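Local atomic coordinates of cyclic nucleotide-binding protein (Brucella abortus biovar 1, PDB entry 5D1I), a protein that is of unknown function but has a cyclic nucleotide-binding-like beta barrel of the cupin clan, and may belong to a family of DNA-binding transcription factors. Residues T65-L70 with V106-T111. Residues are numbered along the deposited sequence; the frame is centred on the assembly and turned at random.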
ATOM      1  N   THR A  65      -2.003   9.539  11.368  1.00 16.41           N
ATOM      2  CA  THR A  65      -1.088  10.585  11.811  1.00 17.60           C
ATOM      3  C   THR A  65      -0.052   9.999  12.763  1.00 20.67           C
ATOM      4  O   THR A  65      -0.335   9.040  13.476  1.00 15.29           O
ATOM      5  CB  THR A  65      -1.825  11.748  12.514  1.00 18.84           C
ATOM      6  OG1 THR A  65      -2.510  11.255  13.672  1.00 19.89           O
ATOM      7  CG2 THR A  65      -2.825  12.407  11.576  1.00 22.26           C
ATOM      8  N   GLY A  66       1.147  10.573  12.769  1.00 19.62           N
ATOM      9  CA  GLY A  66       2.180  10.151  13.699  1.00 17.19           C
ATOM     10  C   GLY A  66       3.366   9.474  13.041  1.00 20.42           C
ATOM     11  O   GLY A  66       3.481   9.441  11.814  1.00 19.36           O
ATOM     12  N   THR A  67       4.256   8.933  13.866  1.00 15.65           N
ATOM     13  CA  THR A  67       5.467   8.292  13.372  1.00 15.22           C
ATOM     14  C   THR A  67       5.756   7.013  14.145  1.00 16.97           C
ATOM     15  O   THR A  67       5.710   6.987  15.380  1.00 16.13           O
ATOM     16  CB  THR A  67       6.695   9.228  13.474  1.00 19.57           C
ATOM     17  OG1 THR A  67       6.392  10.490  12.867  1.00 30.13           O
ATOM     18  CG2 THR A  67       7.898   8.610  12.781  1.00 24.46           C
ATOM     19  N   ILE A  68       6.063   5.958  13.403  1.00 14.24           N
ATOM     20  CA  ILE A  68       6.377   4.664  13.977  1.00 14.27           C
ATOM     21  C   ILE A  68       7.747   4.213  13.490  1.00 18.71           C
ATOM     22  O   ILE A  68       8.026   4.246  12.293  1.00 18.30           O
ATOM     23  CB  ILE A  68       5.312   3.615  13.601  1.00 13.19           C
ATOM     24  CG1 ILE A  68       4.037   3.833  14.417  1.00 13.46           C
ATOM     25  CG2 ILE A  68       5.841   2.200  13.799  1.00 13.17           C
ATOM     26  CD1 ILE A  68       2.878   2.961  13.976  1.00 17.04           C
ATOM     27  N   THR A  69       8.609   3.817  14.419  1.00 15.48           N
ATOM     28  CA  THR A  69       9.899   3.251  14.053  1.00 15.82           C
ATOM     29  C   THR A  69       9.807   1.734  13.921  1.00 16.39           C
ATOM     30  O   THR A  69       9.354   1.049  14.841  1.00 15.97           O
ATOM     31  CB  THR A  69      10.982   3.613  15.081  1.00 17.58           C
ATOM     32  OG1 THR A  69      11.242   5.015  15.011  1.00 23.12           O
ATOM     33  CG2 THR A  69      12.267   2.858  14.796  1.00 21.83           C
ATOM     34  N   LEU A  70      10.220   1.222  12.765  1.00 14.54           N
ATOM     35  CA  LEU A  70      10.312  -0.214  12.539  1.00 14.24           C
ATOM     36  C   LEU A  70      11.700  -0.690  12.927  1.00 15.50           C
ATOM     37  O   LEU A  70      12.690  -0.033  12.613  1.00 18.20           O
ATOM     38  CB  LEU A  70      10.029  -0.560  11.077  1.00 14.96           C
ATOM     39  CG  LEU A  70       8.729  -0.037  10.470  1.00 11.92           C
ATOM     40  CD1 LEU A  70       8.588  -0.533   9.037  1.00 13.86           C
ATOM     41  CD2 LEU A  70       7.534  -0.466  11.306  1.00 11.76           C
ATOM     42  N   VAL A 106       7.290   0.546  17.072  1.00 16.53           N
ATOM     43  CA  VAL A 106       6.998   1.373  18.235  1.00 17.72           C
ATOM     44  C   VAL A 106       6.649   2.791  17.791  1.00 17.32           C
ATOM     45  O   VAL A 106       7.262   3.333  16.872  1.00 16.82           O
ATOM     46  CB  VAL A 106       8.192   1.400  19.223  1.00 19.52           C
ATOM     47  CG1 VAL A 106       9.437   1.961  18.551  1.00 21.24           C
ATOM     48  CG2 VAL A 106       7.849   2.199  20.476  1.00 20.98           C
ATOM     49  N   ALA A 107       5.643   3.380  18.430  1.00 17.68           N
ATOM     50  CA  ALA A 107       5.273   4.760  18.149  1.00 17.64           C
ATOM     51  C   ALA A 107       6.320   5.712  18.707  1.00 19.06           C
ATOM     52  O   ALA A 107       6.605   5.689  19.903  1.00 20.56           O
ATOM     53  CB  ALA A 107       3.905   5.076  18.737  1.00 17.87           C
ATOM     54  N   ASP A 108       6.892   6.543  17.840  1.00 18.78           N
ATOM     55  CA  ASP A 108       7.853   7.560  18.264  1.00 20.26           C
ATOM     56  C   ASP A 108       7.143   8.708  18.958  1.00 22.94           C
ATOM     57  O   ASP A 108       7.621   9.244  19.954  1.00 22.97           O
ATOM     58  CB  ASP A 108       8.645   8.094  17.072  1.00 24.23           C
ATOM     59  CG  ASP A 108       9.406   7.007  16.345  1.00 28.35           C
ATOM     60  OD1 ASP A 108       9.757   5.997  16.987  1.00 33.01           O
ATOM     61  OD2 ASP A 108       9.656   7.160  15.133  1.00 36.08           O
ATOM     62  N   VAL A 109       6.005   9.097  18.400  1.00 23.06           N
ATOM     63  CA  VAL A 109       5.175  10.149  18.966  1.00 21.20           C
ATOM     64  C   VAL A 109       3.747   9.631  19.021  1.00 20.38           C
ATOM     65  O   VAL A 109       3.479   8.524  18.543  1.00 19.12           O
ATOM     66  CB  VAL A 109       5.236  11.438  18.132  1.00 21.28           C
ATOM     67  CG1 VAL A 109       6.650  11.999  18.122  1.00 22.38           C
ATOM     68  CG2 VAL A 109       4.756  11.167  16.714  1.00 19.54           C
ATOM     69  N   GLU A 110       2.835  10.410  19.598  1.00 22.59           N
ATOM     70  CA  GLU A 110       1.431  10.013  19.603  1.00 20.64           C
ATOM     71  C   GLU A 110       0.988   9.760  18.170  1.00 18.93           C
ATOM     72  O   GLU A 110       1.134  10.621  17.307  1.00 21.70           O
ATOM     73  CB  GLU A 110       0.537  11.064  20.254  1.00 24.97           C
ATOM     74  CG  GLU A 110      -0.924  10.642  20.275  1.00 21.52           C
ATOM     75  CD  GLU A 110      -1.816  11.643  20.970  1.00 33.70           C
ATOM     76  OE1 GLU A 110      -1.929  11.571  22.210  1.00 38.03           O
ATOM     77  OE2 GLU A 110      -2.405  12.497  20.276  1.00 37.04           O
ATOM     78  N   THR A 111       0.472   8.562  17.927  1.00 17.91           N
ATOM     79  CA  THR A 111       0.216   8.089  16.571  1.00 17.47           C
ATOM     80  C   THR A 111      -1.170   7.470  16.468  1.00 23.66           C
ATOM     81  O   THR A 111      -1.583   6.695  17.332  1.00 23.91           O
ATOM     82  CB  THR A 111       1.283   7.059  16.140  1.00 15.58           C
ATOM     83  OG1 THR A 111       2.568   7.691  16.129  1.00 16.13           O
ATOM     84  CG2 THR A 111       0.991   6.494  14.753  1.00 14.15           C
TER
HETATM   85  O   HOH W   1      -1.214  11.397  15.856  1.00 24.65           O
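T69 and V106 form an antiparallel hydrogen-bonded pair, V106 O accepting from T69 N at 2.8 Å and T69 O accepting from V106 N at 3.1 Å, while I68 and A107 make the adjoining non-hydrogen-bonded pair. The ladder gains one more rung where D108 N reaches T67 O (2.8 Å), just as 106-111 leaves its strand. D108 illustrates how a side chain can tie such a departing chain to its partner: CG lies anti to its own carbonyl carbon (chi1 -59°), and the D108 and T69 side chains cross at about a right angle. T69 OG1 stands 2.7 Å from both D108 OD1 and D108 OD2, a forked approach in which the hydroxyl proton may go to either oxygen. The methyl T67 CG2 lies against D108 OD2.

Beyond the turn, T111 OG1 takes a weak, bent bond from T67 N (3.1 Å, 128°) and gives its own proton to V109 O, from above that carbonyl plane. G66 passes this hydroxyl with its CA 3.5 Å from T111 OG1; a beta carbon here would collide with that oxygen and with E110 O. A water donates to E110 O.

I68 lies on the buried face with A107, its CG1 and CD1 each 4.1 Å from T111 CG2, the two side chains crossing at about a right angle. I63 of strand 56-63 touches both I68 and T111, and L44 of strand 40-44 touches A107. Strands 68-74 and 104-107 are the inner pair of a four-stranded antiparallel sheet of the barrel, flanked by 77-84 and 49-51.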